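Local coordinates for genome polyprotein (Rhinovirus C, PDB 6KU7) that probably cleaves the viral polyprotein as its 3C cysteine protease, a chymotrypsin-like enzyme of the picornavirus family, at residues His37-Val42 against Leu80-Gln85. Numbering follows the deposited sequence.
Sequences HDNCAV and LLWLDQ
Ala41 and Leu81 face each other as a hydrogen-bonded antiparallel pair: Ala41 N gives to Leu81 O (2.8 Å), and Leu81 N returns a nearly straight bond to Ala41 O (2.7 Å). Leu83 N extends the pairing to Asn39 O at 3.1 Å. Asn39 then adds a side-chain bond, its ND2 reaching Leu83 O, close to the amide plane, at 2.9 Å. Its OD1 meets the Trp82 ring edge near CE3, and both ends of the short amide are used.

Cys40 and Trp82 form the next, non-hydrogen-bonded pair. Cys40 CB makes a CH-pi contact over one indole face, 3.8 Å from the centroid of the six-membered ring. A chi1 of 177° carries SG over the same face, 4.1 Å from that centroid, where a small, polarisable thiol can lie against the ring. Farther along this side of the sheet Val42 CG2 touches Leu80 CD2; on the other, Ala41 CB packs against Leu83 CD1. Aliphatic residues suit this buried packing, where Val42 and Ala41 also meet strand 29-37.

Cys40 N to His37 O closes a type II' turn; separately, His37 ND1 bonds Asp38 OD2 in the imidazole plane. The hairpin of strands 29-37 and 40-44 pairs through its second strand with strand 78-83 in the six-stranded antiparallel barrel of the chymotrypsin-like fold.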
ATOM      1  N   HIS A  37     -11.121   5.483  -0.333  1.00 21.70           N
ATOM      2  CA  HIS A  37     -12.326   6.299  -0.325  1.00 24.66           C
ATOM      3  C   HIS A  37     -13.535   5.393  -0.214  1.00 27.69           C
ATOM      4  O   HIS A  37     -13.507   4.269  -0.709  1.00 23.85           O
ATOM      5  CB  HIS A  37     -12.422   7.150  -1.590  1.00 25.80           C
ATOM      6  CG  HIS A  37     -12.681   6.356  -2.830  1.00 29.70           C
ATOM      7  ND1 HIS A  37     -13.951   6.095  -3.293  1.00 28.71           N
ATOM      8  CD2 HIS A  37     -11.834   5.759  -3.699  1.00 24.91           C
ATOM      9  CE1 HIS A  37     -13.875   5.373  -4.396  1.00 30.87           C
ATOM     10  NE2 HIS A  37     -12.601   5.156  -4.664  1.00 30.51           N
ATOM     11  N   ASP A  38     -14.601   5.871   0.417  1.00 28.25           N
ATOM     12  CA  ASP A  38     -15.799   5.055   0.515  1.00 29.23           C
ATOM     13  C   ASP A  38     -15.434   3.684   1.091  1.00 25.84           C
ATOM     14  O   ASP A  38     -14.832   3.595   2.152  1.00 25.03           O
ATOM     15  CB  ASP A  38     -16.495   4.965  -0.845  1.00 30.54           C
ATOM     16  CG  ASP A  38     -16.956   6.322  -1.349  1.00 31.93           C
ATOM     17  OD1 ASP A  38     -17.950   6.852  -0.817  1.00 37.00           O
ATOM     18  OD2 ASP A  38     -16.326   6.864  -2.275  1.00 30.94           O
ATOM     19  N   ASN A  39     -15.812   2.627   0.382  1.00 26.93           N
ATOM     20  CA  ASN A  39     -15.522   1.256   0.791  1.00 27.52           C
ATOM     21  C   ASN A  39     -14.389   0.626  -0.031  1.00 26.47           C
ATOM     22  O   ASN A  39     -14.258  -0.593  -0.066  1.00 25.35           O
ATOM     23  CB  ASN A  39     -16.782   0.386   0.709  1.00 28.79           C
ATOM     24  CG  ASN A  39     -17.256   0.162  -0.718  1.00 32.69           C
ATOM     25  OD1 ASN A  39     -17.069   1.005  -1.591  1.00 32.96           O
ATOM     26  ND2 ASN A  39     -17.880  -0.981  -0.956  1.00 32.06           N
ATOM     27  N   CYS A  40     -13.593   1.449  -0.711  1.00 25.35           N
ATOM     28  CA  CYS A  40     -12.539   0.934  -1.581  1.00 25.59           C
ATOM     29  C   CYS A  40     -11.193   1.022  -0.870  1.00 24.99           C
ATOM     30  O   CYS A  40     -10.773   2.118  -0.468  1.00 23.08           O
ATOM     31  CB  CYS A  40     -12.489   1.709  -2.896  1.00 27.79           C
ATOM     32  SG  CYS A  40     -11.148   1.165  -3.971  1.00 42.14           S
ATOM     33  N   ALA A  41     -10.521  -0.123  -0.726  1.00 21.14           N
ATOM     34  CA  ALA A  41      -9.220  -0.207  -0.080  1.00 22.20           C
ATOM     35  C   ALA A  41      -8.224  -0.905  -0.984  1.00 24.60           C
ATOM     36  O   ALA A  41      -8.582  -1.654  -1.902  1.00 24.63           O
ATOM     37  CB  ALA A  41      -9.270  -0.964   1.246  1.00 20.82           C
ATOM     38  N   VAL A  42      -6.957  -0.687  -0.685  1.00 21.15           N
ATOM     39  CA  VAL A  42      -5.871  -1.249  -1.469  1.00 23.17           C
ATOM     40  C   VAL A  42      -5.152  -2.288  -0.620  1.00 24.41           C
ATOM     41  O   VAL A  42      -4.995  -2.129   0.595  1.00 23.20           O
ATOM     42  CB  VAL A  42      -4.942  -0.120  -1.966  1.00 27.43           C
ATOM     43  CG1 VAL A  42      -3.994   0.376  -0.872  1.00 24.74           C
ATOM     44  CG2 VAL A  42      -4.202  -0.540  -3.156  1.00 30.17           C
ATOM     45  N   LEU A  80      -7.321  -3.698  -5.679  1.00 24.05           N
ATOM     46  CA  LEU A  80      -8.379  -2.900  -5.062  1.00 26.07           C
ATOM     47  C   LEU A  80      -9.450  -3.824  -4.504  1.00 26.76           C
ATOM     48  O   LEU A  80      -9.895  -4.747  -5.194  1.00 26.43           O
ATOM     49  CB  LEU A  80      -9.037  -1.939  -6.054  1.00 28.10           C
ATOM     50  CG  LEU A  80      -8.194  -0.994  -6.901  1.00 30.52           C
ATOM     51  CD1 LEU A  80      -9.072   0.029  -7.634  1.00 29.98           C
ATOM     52  CD2 LEU A  80      -7.208  -0.304  -6.016  1.00 33.09           C
ATOM     53  N   LEU A  81      -9.870  -3.568  -3.266  1.00 21.80           N
ATOM     54  CA  LEU A  81     -10.965  -4.303  -2.638  1.00 25.76           C
ATOM     55  C   LEU A  81     -12.143  -3.367  -2.410  1.00 27.57           C
ATOM     56  O   LEU A  81     -11.973  -2.258  -1.885  1.00 26.79           O
ATOM     57  CB  LEU A  81     -10.555  -4.926  -1.302  1.00 25.17           C
ATOM     58  CG  LEU A  81      -9.321  -5.824  -1.253  1.00 27.39           C
ATOM     59  CD1 LEU A  81      -9.066  -6.259   0.187  1.00 26.89           C
ATOM     60  CD2 LEU A  81      -9.475  -7.023  -2.189  1.00 25.15           C
ATOM     61  N   TRP A  82     -13.334  -3.812  -2.806  1.00 26.58           N
ATOM     62  CA  TRP A  82     -14.576  -3.144  -2.437  1.00 26.71           C
ATOM     63  C   TRP A  82     -15.231  -4.009  -1.375  1.00 28.22           C
ATOM     64  O   TRP A  82     -15.665  -5.133  -1.655  1.00 25.70           O
ATOM     65  CB  TRP A  82     -15.490  -2.933  -3.637  1.00 28.19           C
ATOM     66  CG  TRP A  82     -14.784  -2.231  -4.728  1.00 32.52           C
ATOM     67  CD1 TRP A  82     -13.856  -2.762  -5.584  1.00 32.67           C
ATOM     68  CD2 TRP A  82     -14.905  -0.861  -5.071  1.00 33.57           C
ATOM     69  NE1 TRP A  82     -13.407  -1.803  -6.444  1.00 36.27           N
ATOM     70  CE2 TRP A  82     -14.032  -0.622  -6.148  1.00 37.93           C
ATOM     71  CE3 TRP A  82     -15.665   0.191  -4.573  1.00 37.12           C
ATOM     72  CZ2 TRP A  82     -13.909   0.625  -6.743  1.00 42.96           C
ATOM     73  CZ3 TRP A  82     -15.546   1.436  -5.162  1.00 42.04           C
ATOM     74  CH2 TRP A  82     -14.676   1.647  -6.230  1.00 41.91           C
ATOM     75  N   LEU A  83     -15.275  -3.481  -0.162  1.00 23.90           N
ATOM     76  CA  LEU A  83     -15.633  -4.224   1.031  1.00 29.65           C
ATOM     77  C   LEU A  83     -17.099  -3.995   1.373  1.00 33.07           C
ATOM     78  O   LEU A  83     -17.643  -2.911   1.154  1.00 33.49           O
ATOM     79  CB  LEU A  83     -14.741  -3.791   2.196  1.00 27.62           C
ATOM     80  CG  LEU A  83     -13.233  -3.884   1.905  1.00 28.97           C
ATOM     81  CD1 LEU A  83     -12.382  -3.167   2.964  1.00 26.10           C
ATOM     82  CD2 LEU A  83     -12.841  -5.351   1.794  1.00 26.72           C
ATOM     83  N   ASP A  84     -17.739  -5.032   1.915  1.00 32.25           N
ATOM     84  CA  ASP A  84     -19.119  -4.900   2.378  1.00 35.80           C
ATOM     85  C   ASP A  84     -19.087  -4.387   3.813  1.00 36.51           C
ATOM     86  O   ASP A  84     -19.116  -5.144   4.787  1.00 37.03           O
ATOM     87  CB  ASP A  84     -19.863  -6.221   2.239  1.00 41.77           C
ATOM     88  CG  ASP A  84     -21.358  -6.074   2.504  1.00 40.81           C
ATOM     89  OD1 ASP A  84     -21.994  -7.082   2.845  1.00 48.62           O
ATOM     90  OD2 ASP A  84     -21.861  -4.938   2.384  1.00 42.48           O
ATOM     91  N   GLN A  85     -19.016  -3.062   3.930  1.00 36.03           N
ATOM     92  CA  GLN A  85     -18.899  -2.392   5.213  1.00 40.75           C
ATOM     93  C   GLN A  85     -19.714  -1.111   5.165  1.00 38.85           C
ATOM     94  O   GLN A  85     -19.949  -0.548   4.095  1.00 34.85           O
ATOM     95  CB  GLN A  85     -17.434  -2.080   5.556  1.00 37.84           C
ATOM     96  CG  GLN A  85     -16.881  -0.922   4.739  1.00 38.16           C
ATOM     97  CD  GLN A  85     -15.382  -0.739   4.869  1.00 37.00           C
ATOM     98  OE1 GLN A  85     -14.658  -1.640   5.302  1.00 36.63           O
ATOM     99  NE2 GLN A  85     -14.912   0.436   4.493  1.00 35.81           N
TER